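Local structure of putative surface-anchored fimbrial subunit (Corynebacterium diphtheriae, 3HTL) at residues R324-Q329 with T397-G402; G186-D191 with S233-G238; P213-D218 with G238-S243; H10-L15 with I29-V34. The protein is probably the major pilin that builds the shaft of SpaA-type pili on the surface of the bacterium. All blocks are in the same frame, centred on the assembly; numbering follows the deposited sequence. Where two conformers were deposited one is given.

Contact 1 (R324-Q329 with T397-G402); sequences RTATFQ and TATASG. With NA (sodium ion), chain C.
Thr-327 meets Thr-397 and Ala-398 where two antiparallel strands run out at their ends. Thr-327 N gives a straight bond to Ala-398 O at 3.0 Å. Thr-327 O takes the N-H of Thr-397, with 2.8 Å between that oxygen and Thr-397 N. Ala-398 N also turns to this oxygen, but at 3.5 Å from Thr-327 O the bond is weak. Two residues thus face one, which makes a classic beta bulge. Thr-397 OG1, lodged between its backbone N and carbonyl carbon (chi1 58°), lies 3.4 Å from Thr-327 CG2. This rotation sends Thr-397 CG2 the other way, to Gln-329 OE1 at 3.7 Å. The Gln-329 amide is held outside the pair, by NE2 to the carbonyl of Gln-352. Past the bulge the backbones stay close but lose their regular pairing, and Ala-326 CA lies 3.4 Å from Ala-398 O. Further on, Arg-324 CG lies 3.9 Å from Ala-400 CB. The guanidinium end leads away, and its NE bonds to Pro-320 O. The CB of Thr-399 points away from 324-329, and Thr-399 OG1 binds the sodium ion at 2.7 Å. Asn-432 OD1 and Glu-404 O also bind this ion. Further along, the same two strands are joined by the disulfide Cys-333 to Cys-393. Strand 327-333 lies between strands 354-355 and 391-398 in a four-stranded antiparallel sheet. Ile-311 and Phe-315 belong to strand 302-315; Phe-328 packs on the first, Arg-324 and Ala-400 on the second.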
loop_
_atom_site.group_PDB
_atom_site.type_symbol
_atom_site.label_atom_id
_atom_site.label_comp_id
_atom_site.label_asym_id
_atom_site.label_seq_id
_atom_site.Cartn_x
_atom_site.Cartn_y
_atom_site.Cartn_z
ATOM N N ARG A 324 -39.606 -14.740 -25.941
ATOM C CA ARG A 324 -38.420 -14.866 -26.803
ATOM C C ARG A 324 -37.172 -14.572 -25.978
ATOM O O ARG A 324 -37.039 -13.506 -25.389
ATOM C CB ARG A 324 -38.505 -13.927 -28.007
ATOM C CG ARG A 324 -39.609 -14.302 -29.002
ATOM C CD ARG A 324 -39.679 -13.388 -30.193
ATOM N NE ARG A 324 -40.007 -12.021 -29.834
ATOM C CZ ARG A 324 -40.423 -11.089 -30.688
ATOM N NH1 ARG A 324 -40.612 -11.362 -31.976
ATOM N NH2 ARG A 324 -40.675 -9.869 -30.238
ATOM N N THR A 325 -36.275 -15.549 -25.966
ATOM C CA THR A 325 -35.168 -15.649 -25.041
ATOM C C THR A 325 -34.027 -16.280 -25.837
ATOM O O THR A 325 -34.266 -17.198 -26.633
ATOM C CB THR A 325 -35.607 -16.586 -23.873
ATOM O OG1 THR A 325 -36.034 -15.807 -22.740
ATOM C CG2 THR A 325 -34.531 -17.580 -23.480
ATOM N N ALA A 326 -32.798 -15.789 -25.633
ATOM C CA ALA A 326 -31.612 -16.430 -26.183
ATOM C C ALA A 326 -30.551 -16.539 -25.105
ATOM O O ALA A 326 -30.549 -15.781 -24.129
ATOM C CB ALA A 326 -31.070 -15.655 -27.367
ATOM N N THR A 327 -29.642 -17.493 -25.305
ATOM C CA THR A 327 -28.619 -17.797 -24.329
ATOM C C THR A 327 -27.258 -17.767 -25.038
ATOM O O THR A 327 -27.108 -18.257 -26.155
ATOM C CB THR A 327 -28.867 -19.186 -23.679
ATOM O OG1 THR A 327 -30.177 -19.212 -23.095
ATOM C CG2 THR A 327 -27.842 -19.493 -22.597
ATOM N N PHE A 328 -26.296 -17.130 -24.384
ATOM C CA PHE A 328 -24.929 -17.048 -24.851
ATOM C C PHE A 328 -23.906 -17.540 -23.820
ATOM O O PHE A 328 -24.112 -17.504 -22.581
ATOM C CB PHE A 328 -24.579 -15.612 -25.203
ATOM C CG PHE A 328 -25.427 -15.044 -26.271
ATOM C CD1 PHE A 328 -24.996 -15.046 -27.577
ATOM C CD2 PHE A 328 -26.667 -14.483 -25.965
ATOM C CE1 PHE A 328 -25.758 -14.516 -28.559
ATOM C CE2 PHE A 328 -27.447 -13.959 -26.966
ATOM C CZ PHE A 328 -27.000 -13.975 -28.257
ATOM N N GLN A 329 -22.789 -17.998 -24.367
ATOM C CA GLN A 329 -21.604 -18.291 -23.576
ATOM C C GLN A 329 -20.458 -17.451 -24.065
ATOM O O GLN A 329 -20.354 -17.173 -25.254
ATOM C CB GLN A 329 -21.292 -19.788 -23.647
ATOM C CG GLN A 329 -22.294 -20.561 -22.796
ATOM C CD GLN A 329 -21.922 -22.003 -22.534
ATOM O OE1 GLN A 329 -21.716 -22.790 -23.463
ATOM N NE2 GLN A 329 -21.907 -22.373 -21.261
ATOM N N THR A 397 -26.070 -20.318 -27.766
ATOM C CA THR A 397 -26.367 -21.721 -27.478
ATOM C C THR A 397 -27.848 -22.071 -27.574
ATOM O O THR A 397 -28.196 -23.232 -27.742
ATOM C CB THR A 397 -25.872 -22.141 -26.102
ATOM O OG1 THR A 397 -26.463 -21.325 -25.071
ATOM C CG2 THR A 397 -24.346 -22.079 -26.034
ATOM N N ALA A 398 -28.696 -21.062 -27.455
ATOM C CA ALA A 398 -30.135 -21.250 -27.580
ATOM C C ALA A 398 -30.741 -19.958 -28.086
ATOM O O ALA A 398 -30.147 -18.877 -27.946
ATOM C CB ALA A 398 -30.708 -21.624 -26.263
ATOM N N THR A 399 -31.914 -20.070 -28.695
ATOM C CA THR A 399 -32.596 -18.921 -29.259
ATOM C C THR A 399 -34.111 -19.132 -29.133
ATOM O O THR A 399 -34.513 -19.994 -28.398
ATOM C CB THR A 399 -32.145 -18.636 -30.677
ATOM O OG1 THR A 399 -32.723 -17.403 -31.132
ATOM C CG2 THR A 399 -32.515 -19.784 -31.661
ATOM N N ALA A 400 -34.920 -18.314 -29.789
ATOM C CA ALA A 400 -36.373 -18.423 -29.642
ATOM C C ALA A 400 -36.891 -19.449 -30.667
ATOM O O ALA A 400 -36.189 -19.777 -31.628
ATOM C CB ALA A 400 -37.019 -17.087 -29.830
ATOM N N SER A 401 -38.104 -19.964 -30.468
ATOM C CA SER A 401 -38.632 -20.952 -31.428
ATOM C C SER A 401 -38.857 -20.285 -32.780
ATOM O O SER A 401 -39.316 -19.136 -32.858
ATOM C CB SER A 401 -39.883 -21.670 -30.902
ATOM O OG SER A 401 -40.685 -20.843 -30.088
ATOM N N GLY A 402 -38.454 -20.980 -33.845
ATOM C CA GLY A 402 -38.553 -20.440 -35.192
ATOM C C GLY A 402 -37.410 -19.605 -35.715
ATOM O O GLY A 402 -37.426 -19.228 -36.882
HETATM NA NA NA C . -31.256 -16.799 -33.279
#

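Contact 2 (G186-D191 with S233-G238); sequences GFTVAD and SVQLAG
Val-189 and Val-234 exchange two backbone hydrogen bonds at the heart of this antiparallel strand pair. Val-189 N to Val-234 O and Val-234 N to Val-189 O are each 2.9 Å. A third bond, from Leu-236 N to Phe-187 O, is also 2.9 Å. The short strand axes are 4.7 Å apart and 179° from each other, so the pairing is regular. The tightly packed parts are this backbone pairing and the end where Phe-187 CB touches Leu-236 CB at 4.1 Å. The Phe-187 ring leads away from the pair into the domain interior, where it meets Phe-184 edge to face. Val-189 and Val-234 share a face, but their side chains do not touch each other and pack instead onto the strands behind. The other face carries Thr-188, Ala-190, Ser-233 and Gln-235. It is more polar, and Gln-235 is partly exposed. Thr-188 and Gln-235 run alongside each other. Thr-188 OG1, set anti to the carbonyl carbon (chi1 -63°), comes within 3.3 Å of Gln-235 CG and is hydrogen-bonded to Ser-278 O. Thr-188 CG2 turns to Ser-233 OG, 3.7 Å away. Strand 188-192 runs between strands 229-236 and 268-276, within the Cna-B-like pilin region. The valine face packs on strands 166-174 and 251-259, through Val-171, Leu-252 and Val-254.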
loop_
_atom_site.group_PDB
_atom_site.type_symbol
_atom_site.label_atom_id
_atom_site.label_comp_id
_atom_site.label_asym_id
_atom_site.label_seq_id
_atom_site.Cartn_x
_atom_site.Cartn_y
_atom_site.Cartn_z
ATOM N N GLY A 186 9.603 -1.277 15.801
ATOM C CA GLY A 186 8.458 -2.007 15.312
ATOM C C GLY A 186 8.603 -2.175 13.819
ATOM O O GLY A 186 9.510 -1.617 13.216
ATOM N N PHE A 187 7.744 -2.996 13.242
ATOM C CA PHE A 187 7.734 -3.213 11.801
ATOM C C PHE A 187 6.365 -3.752 11.415
ATOM O O PHE A 187 6.024 -4.896 11.702
ATOM C CB PHE A 187 8.851 -4.176 11.361
ATOM C CG PHE A 187 9.423 -3.854 10.002
ATOM C CD1 PHE A 187 8.997 -4.512 8.874
ATOM C CD2 PHE A 187 10.372 -2.855 9.869
ATOM C CE1 PHE A 187 9.530 -4.195 7.603
ATOM C CE2 PHE A 187 10.892 -2.517 8.612
ATOM C CZ PHE A 187 10.462 -3.198 7.486
ATOM N N THR A 188 5.559 -2.895 10.805
ATOM C CA THR A 188 4.220 -3.276 10.407
ATOM C C THR A 188 4.051 -3.122 8.891
ATOM O O THR A 188 4.476 -2.119 8.324
ATOM C CB THR A 188 3.172 -2.392 11.104
ATOM O OG1 THR A 188 3.237 -2.571 12.535
ATOM C CG2 THR A 188 1.776 -2.736 10.646
ATOM N N VAL A 189 3.446 -4.110 8.263
ATOM C CA VAL A 189 3.033 -3.991 6.861
ATOM C C VAL A 189 1.519 -4.072 6.861
ATOM O O VAL A 189 0.951 -5.018 7.377
ATOM C CB VAL A 189 3.638 -5.076 5.992
ATOM C CG1 VAL A 189 3.086 -4.971 4.533
ATOM C CG2 VAL A 189 5.185 -4.967 5.967
ATOM N N ALA A 190 0.859 -3.031 6.358
ATOM C CA ALA A 190 -0.593 -2.967 6.375
ATOM C C ALA A 190 -1.139 -2.757 4.959
ATOM O O ALA A 190 -0.531 -2.062 4.133
ATOM C CB ALA A 190 -1.072 -1.852 7.308
ATOM N N ASP A 191 -2.283 -3.359 4.689
ATOM C CA ASP A 191 -2.905 -3.271 3.361
ATOM C C ASP A 191 -4.407 -3.089 3.514
ATOM O O ASP A 191 -5.099 -3.935 4.104
ATOM C CB ASP A 191 -2.574 -4.506 2.583
ATOM C CG ASP A 191 -2.940 -4.414 1.112
ATOM O OD1 ASP A 191 -3.946 -3.751 0.738
ATOM O OD2 ASP A 191 -2.131 -4.927 0.324
ATOM N N SER A 233 -3.135 -6.523 8.512
ATOM C CA SER A 233 -1.945 -6.050 9.211
ATOM C C SER A 233 -1.018 -7.209 9.602
ATOM O O SER A 233 -1.472 -8.214 10.173
ATOM C CB SER A 233 -2.385 -5.352 10.481
ATOM O OG SER A 233 -1.290 -4.734 11.135
ATOM N N VAL A 234 0.268 -7.061 9.290
ATOM C CA VAL A 234 1.310 -8.016 9.742
ATOM C C VAL A 234 2.340 -7.235 10.554
ATOM O O VAL A 234 2.896 -6.267 10.058
ATOM C CB VAL A 234 1.969 -8.706 8.566
ATOM C CG1 VAL A 234 3.172 -9.528 9.029
ATOM C CG2 VAL A 234 0.949 -9.554 7.791
ATOM N N GLN A 235 2.564 -7.619 11.823
ATOM C CA GLN A 235 3.449 -6.884 12.706
ATOM C C GLN A 235 4.507 -7.822 13.260
ATOM O O GLN A 235 4.190 -8.951 13.671
ATOM C CB GLN A 235 2.743 -6.308 13.935
ATOM C CG GLN A 235 1.760 -5.238 13.713
ATOM C CD GLN A 235 1.615 -4.349 14.923
ATOM O OE1 GLN A 235 1.858 -4.763 16.081
ATOM N NE2 GLN A 235 1.247 -3.112 14.671
ATOM N N LEU A 236 5.746 -7.354 13.259
ATOM C CA LEU A 236 6.849 -8.127 13.814
ATOM C C LEU A 236 7.091 -7.727 15.261
ATOM O O LEU A 236 7.231 -6.563 15.560
ATOM C CB LEU A 236 8.120 -7.913 12.997
ATOM C CG LEU A 236 8.321 -8.779 11.767
ATOM C CD1 LEU A 236 7.088 -8.905 10.990
ATOM C CD2 LEU A 236 9.475 -8.246 10.885
ATOM N N ALA A 237 7.192 -8.717 16.141
ATOM C CA ALA A 237 7.544 -8.457 17.545
ATOM C C ALA A 237 8.522 -9.537 18.056
ATOM O O ALA A 237 9.065 -10.306 17.262
ATOM C CB ALA A 237 6.287 -8.407 18.389
ATOM N N GLY A 238 8.744 -9.594 19.371
ATOM C CA GLY A 238 9.547 -10.684 19.964
ATOM C C GLY A 238 10.982 -10.706 19.458
ATOM O O GLY A 238 11.559 -9.647 19.165
#

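Contact 3 (P213-D218 with G238-S243); sequences PINSTD and GATLQS
Thr-240 and Asp-218 meet through two rotations. The threonine holds OG1 beside its own backbone N (chi1 -60°), which turns OG1 and the backbone N of Thr-240 to the same oxygen, Asp-218 OD2. Asp-218 swings CG beside its own N (chi1 -66°), which aims the carboxylate at Thr-240 and Ala-239. Asp-218 OD2 then accepts twice. Thr-240 N reaches it at 2.9 Å from above the carboxylate plane. Thr-240 OG1 donates to the anti lone pair of OD2; the modelled length, 2.5 Å, is very short and its exact value doubtful. Water 1 accepts from Ala-239 N at 3.2 Å. It also donates to Asp-218 OD1, but that bond is modelled very short and its length is uncertain. The N-H groups of Ala-239 and Thr-240 would probably favour the negative charge here. On the loop side, Asn-215 ND2 gives a weak bond to Asp-218 OD2 at 3.2 Å. Asp-218 N bonds back to Asn-215 O at 3.1 Å, which closes the turn that presents the acid. The apolar part is small. Ile-214 CG2 touches Thr-240 CG2 at 3.6 Å, one side chain laid across the other. At the far end of the helix, Ser-243 N and OG reach Ala-239 O from opposite faces of its plane. This surface contact joins the loop before strand 219-226 to the helix after strand 229-236. Beneath it, Ile-214 packs on Val-207 and Leu-209 of strand 206-209, and Leu-241 on Phe-184.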
loop_
_atom_site.group_PDB
_atom_site.type_symbol
_atom_site.label_atom_id
_atom_site.label_comp_id
_atom_site.label_asym_id
_atom_site.label_seq_id
_atom_site.Cartn_x
_atom_site.Cartn_y
_atom_site.Cartn_z
ATOM N N PRO A 213 10.322 -18.798 6.642
ATOM C CA PRO A 213 9.171 -18.430 7.447
ATOM C C PRO A 213 9.625 -17.874 8.790
ATOM O O PRO A 213 10.756 -18.111 9.220
ATOM C CB PRO A 213 8.383 -19.746 7.609
ATOM C CG PRO A 213 9.241 -20.835 7.038
ATOM C CD PRO A 213 10.547 -20.254 6.608
ATOM N N ILE A 214 8.752 -17.085 9.406
ATOM C CA ILE A 214 8.975 -16.522 10.724
ATOM C C ILE A 214 8.075 -17.272 11.699
ATOM O O ILE A 214 6.936 -17.606 11.361
ATOM C CB ILE A 214 8.573 -15.033 10.770
ATOM C CG1 ILE A 214 9.033 -14.302 9.506
ATOM C CG2 ILE A 214 9.134 -14.370 12.011
ATOM C CD1 ILE A 214 8.848 -12.822 9.575
ATOM N N ASN A 215 8.581 -17.528 12.896
ATOM C CA ASN A 215 7.783 -18.237 13.915
ATOM C C ASN A 215 6.569 -17.422 14.336
ATOM O O ASN A 215 6.618 -16.193 14.435
ATOM C CB ASN A 215 8.610 -18.668 15.143
ATOM C CG ASN A 215 9.295 -17.512 15.843
ATOM O OD1 ASN A 215 9.245 -17.400 17.073
ATOM N ND2 ASN A 215 9.965 -16.660 15.072
ATOM N N SER A 216 5.481 -18.134 14.575
ATOM C CA SER A 216 4.187 -17.524 14.748
ATOM C C SER A 216 4.128 -16.590 15.941
ATOM O O SER A 216 3.487 -15.556 15.862
ATOM C CB SER A 216 3.110 -18.602 14.859
ATOM O OG SER A 216 3.016 -19.309 13.632
ATOM N N THR A 217 4.810 -16.929 17.028
ATOM C CA THR A 217 4.774 -16.085 18.218
ATOM C C THR A 217 5.212 -14.641 17.919
ATOM O O THR A 217 4.688 -13.703 18.502
ATOM C CB THR A 217 5.646 -16.665 19.353
ATOM O OG1 THR A 217 6.985 -16.895 18.870
ATOM C CG2 THR A 217 5.058 -17.976 19.850
ATOM N N ASP A 218 6.153 -14.479 16.994
ATOM C CA ASP A 218 6.746 -13.172 16.703
ATOM C C ASP A 218 5.925 -12.303 15.727
ATOM O O ASP A 218 6.040 -11.081 15.758
ATOM C CB ASP A 218 8.155 -13.365 16.159
ATOM C CG ASP A 218 9.103 -13.956 17.206
ATOM O OD1 ASP A 218 8.608 -14.305 18.303
ATOM O OD2 ASP A 218 10.330 -14.049 16.941
ATOM N N GLY A 238 8.744 -9.594 19.371
ATOM C CA GLY A 238 9.547 -10.684 19.964
ATOM C C GLY A 238 10.982 -10.706 19.458
ATOM O O GLY A 238 11.559 -9.647 19.165
ATOM N N ALA A 239 11.569 -11.899 19.350
ATOM C CA ALA A 239 12.995 -12.007 19.006
ATOM C C ALA A 239 13.230 -11.626 17.537
ATOM O O ALA A 239 14.270 -11.059 17.189
ATOM C CB ALA A 239 13.525 -13.414 19.278
ATOM N N THR A 240 12.273 -11.973 16.686
ATOM C CA THR A 240 12.309 -11.583 15.272
ATOM C C THR A 240 12.513 -10.075 15.141
ATOM O O THR A 240 13.337 -9.636 14.351
ATOM C CB THR A 240 11.019 -11.991 14.515
ATOM O OG1 THR A 240 10.853 -13.414 14.572
ATOM C CG2 THR A 240 11.087 -11.567 13.050
ATOM N N LEU A 241 11.779 -9.285 15.916
ATOM C CA LEU A 241 11.888 -7.838 15.800
ATOM C C LEU A 241 13.229 -7.364 16.332
ATOM O O LEU A 241 13.888 -6.545 15.704
ATOM C CB LEU A 241 10.773 -7.128 16.551
ATOM C CG LEU A 241 10.866 -5.607 16.597
ATOM C CD1 LEU A 241 10.706 -4.972 15.200
ATOM C CD2 LEU A 241 9.836 -5.055 17.576
ATOM N N GLN A 242 13.608 -7.886 17.501
ATOM C CA GLN A 242 14.887 -7.522 18.142
ATOM C C GLN A 242 16.103 -7.866 17.306
ATOM O O GLN A 242 17.143 -7.252 17.464
ATOM C CB GLN A 242 15.032 -8.210 19.505
ATOM C CG GLN A 242 14.076 -7.709 20.552
ATOM C CD GLN A 242 14.025 -6.206 20.614
ATOM O OE1 GLN A 242 12.945 -5.612 20.505
ATOM N NE2 GLN A 242 15.190 -5.570 20.763
ATOM N N SER A 243 15.980 -8.855 16.433
ATOM C CA SER A 243 17.095 -9.255 15.596
ATOM C C SER A 243 16.924 -8.791 14.147
ATOM O O SER A 243 17.731 -9.123 13.291
ATOM C CB SER A 243 17.270 -10.765 15.652
ATOM O OG SER A 243 16.149 -11.416 15.094
HETATM O O HOH W 1 10.228 -14.677 20.174
#

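Contact 4 (H10-L15 with I29-V34); sequences HALMGL and IGLPKV
A single backbone bridge between Leu-12 and Lys-33 ties the end of strand 5-13 to the loop that leads to strand 38-44. Two hydrogen bonds make it. Met-13 N gives to Pro-32 O and Val-34 N to Ala-11 O, each 2.9 Å long. The first is straight; the second is bent, with 132° at the hydrogen. Leu-12 is the apolar centre. Its CG rests on Leu-31 CB at 3.8 Å, the leucines roughly perpendicular. Leu-12 CD1 lies 3.7 Å from Lys-33 CG, and its CD2 meets the CA of Ile-29. This part of the chain falls within the N-terminal D1 family of Gram-positive pilins. Strand 5-13 lies there between strands 88-94 and 131-143, and residues 18-27 of the connecting loop are not modelled. The lysine chain is extended past CG and lies alongside His-10, which brings Lys-33 NZ to 3.2 Å from His-10 ND1. Outside the pair, His-10 NE2 is hydrogen-bonded to His-136 ND1, and the ring stacks on Tyr-138. Past the bridge, Leu-31 points toward the 10-15 backbone, with Leu-31 CD1 3.9 Å from Gly-14 CA. Selenomethionine Met-13 sets its CB 3.7 Å from Val-34 CG2. On the other side of the strand, Leu-12 and Gly-14 bond by their backbones to His-141.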
loop_
_atom_site.group_PDB
_atom_site.type_symbol
_atom_site.label_atom_id
_atom_site.label_comp_id
_atom_site.label_asym_id
_atom_site.label_seq_id
_atom_site.Cartn_x
_atom_site.Cartn_y
_atom_site.Cartn_z
ATOM N N HIS A 10 18.931 19.839 11.605
ATOM C CA HIS A 10 19.183 19.358 10.227
ATOM C C HIS A 10 19.017 17.844 10.216
ATOM O O HIS A 10 19.804 17.120 10.855
ATOM C CB HIS A 10 20.600 19.712 9.788
ATOM C CG HIS A 10 20.940 21.152 9.937
ATOM N ND1 HIS A 10 20.623 22.098 8.982
ATOM C CD2 HIS A 10 21.521 21.827 10.957
ATOM C CE1 HIS A 10 21.011 23.290 9.405
ATOM N NE2 HIS A 10 21.572 23.148 10.592
ATOM N N ALA A 11 18.004 17.362 9.490
ATOM C CA ALA A 11 17.677 15.948 9.446
ATOM C C ALA A 11 18.502 15.261 8.373
ATOM O O ALA A 11 18.192 15.370 7.186
ATOM C CB ALA A 11 16.212 15.769 9.169
ATOM N N LEU A 12 19.540 14.542 8.780
ATOM C CA LEU A 12 20.480 13.933 7.836
ATOM C C LEU A 12 20.078 12.499 7.547
ATOM O O LEU A 12 19.738 11.773 8.462
ATOM C CB LEU A 12 21.893 13.944 8.423
ATOM C CG LEU A 12 22.780 15.150 8.092
ATOM C CD1 LEU A 12 22.038 16.467 8.072
ATOM C CD2 LEU A 12 24.040 15.183 8.991
HETATM N N MSE A 13 20.145 12.089 6.288
HETATM C CA MSE A 13 19.874 10.706 5.927
HETATM C C MSE A 13 21.184 9.923 5.833
HETATM O O MSE A 13 22.037 10.224 5.001
HETATM C CB MSE A 13 19.118 10.645 4.600
HETATM C CG MSE A 13 19.047 9.250 3.999
HETATM SE SE MSE A 13 17.941 9.163 2.377
HETATM C CE MSE A 13 19.064 10.206 1.164
ATOM N N GLY A 14 21.368 8.931 6.692
ATOM C CA GLY A 14 22.619 8.148 6.659
ATOM C C GLY A 14 22.894 7.451 7.955
ATOM O O GLY A 14 22.130 7.578 8.902
ATOM N N LEU A 15 23.995 6.706 7.988
ATOM C CA LEU A 15 24.387 5.955 9.169
ATOM C C LEU A 15 25.442 6.766 9.954
ATOM O O LEU A 15 26.385 7.291 9.357
ATOM C CB LEU A 15 24.919 4.572 8.751
ATOM C CG LEU A 15 23.883 3.679 8.043
ATOM C CD1 LEU A 15 24.498 2.449 7.368
ATOM C CD2 LEU A 15 22.810 3.274 9.010
ATOM N N ILE A 29 28.190 15.720 9.186
ATOM C CA ILE A 29 27.523 16.879 8.569
ATOM C C ILE A 29 27.500 16.926 7.020
ATOM O O ILE A 29 26.774 17.740 6.477
ATOM C CB ILE A 29 28.110 18.219 9.096
ATOM C CG1 ILE A 29 29.643 18.239 8.980
ATOM C CG2 ILE A 29 27.666 18.450 10.540
ATOM C CD1 ILE A 29 30.390 17.445 10.043
ATOM N N GLY A 30 28.279 16.077 6.332
ATOM C CA GLY A 30 28.256 15.949 4.850
ATOM C C GLY A 30 27.108 15.130 4.244
ATOM O O GLY A 30 26.832 15.191 3.043
ATOM N N LEU A 31 26.427 14.360 5.072
ATOM C CA LEU A 31 25.260 13.609 4.648
ATOM C C LEU A 31 24.134 14.513 4.111
ATOM O O LEU A 31 24.000 15.678 4.496
ATOM C CB LEU A 31 24.723 12.767 5.821
ATOM C CG LEU A 31 25.645 11.659 6.334
ATOM C CD1 LEU A 31 25.077 11.060 7.652
ATOM C CD2 LEU A 31 25.797 10.600 5.277
ATOM N N PRO A 32 23.323 13.981 3.183
ATOM C CA PRO A 32 22.210 14.781 2.642
ATOM C C PRO A 32 21.185 15.181 3.696
ATOM O O PRO A 32 20.848 14.362 4.562
ATOM C CB PRO A 32 21.562 13.835 1.614
ATOM C CG PRO A 32 22.007 12.465 2.008
ATOM C CD PRO A 32 23.363 12.626 2.613
ATOM N N LYS A 33 20.698 16.425 3.621
ATOM C CA LYS A 33 19.605 16.908 4.483
ATOM C C LYS A 33 18.266 16.532 3.842
ATOM O O LYS A 33 18.171 16.403 2.615
ATOM C CB LYS A 33 19.678 18.418 4.714
ATOM C CG LYS A 33 20.916 18.894 5.472
ATOM C CD LYS A 33 20.882 20.355 5.717
ATOM C CE LYS A 33 22.245 20.892 6.176
ATOM N NZ LYS A 33 22.135 22.348 6.202
ATOM N N VAL A 34 17.239 16.323 4.658
ATOM C CA VAL A 34 15.947 15.842 4.164
ATOM C C VAL A 34 14.849 16.780 4.622
ATOM O O VAL A 34 14.815 17.186 5.787
ATOM C CB VAL A 34 15.656 14.409 4.626
ATOM C CG1 VAL A 34 14.274 13.902 4.079
ATOM C CG2 VAL A 34 16.794 13.482 4.170
#

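How the contacts relate
From the N terminus, contact 4 comes first. It closes a short loop after strand 5-13, in the D1 region. Contacts 2 and 3 follow in the Cna-B-like region, and they cross: residues 213-218 lie between the two segments of contact 2, and 238-243 continues directly from it. The two share Gly-238, and their centres are about 11 Å apart. A probable hydrogen bond from Ala-237 N to Asp-218 O joins them, and Leu-241 packs on Gly-186. Contact 1 opens only after both have closed. It brings strand 391-398 back to strand 327-333. Its centre lies about 72 Å from that of contact 4, on the opposite side of the chain's centre.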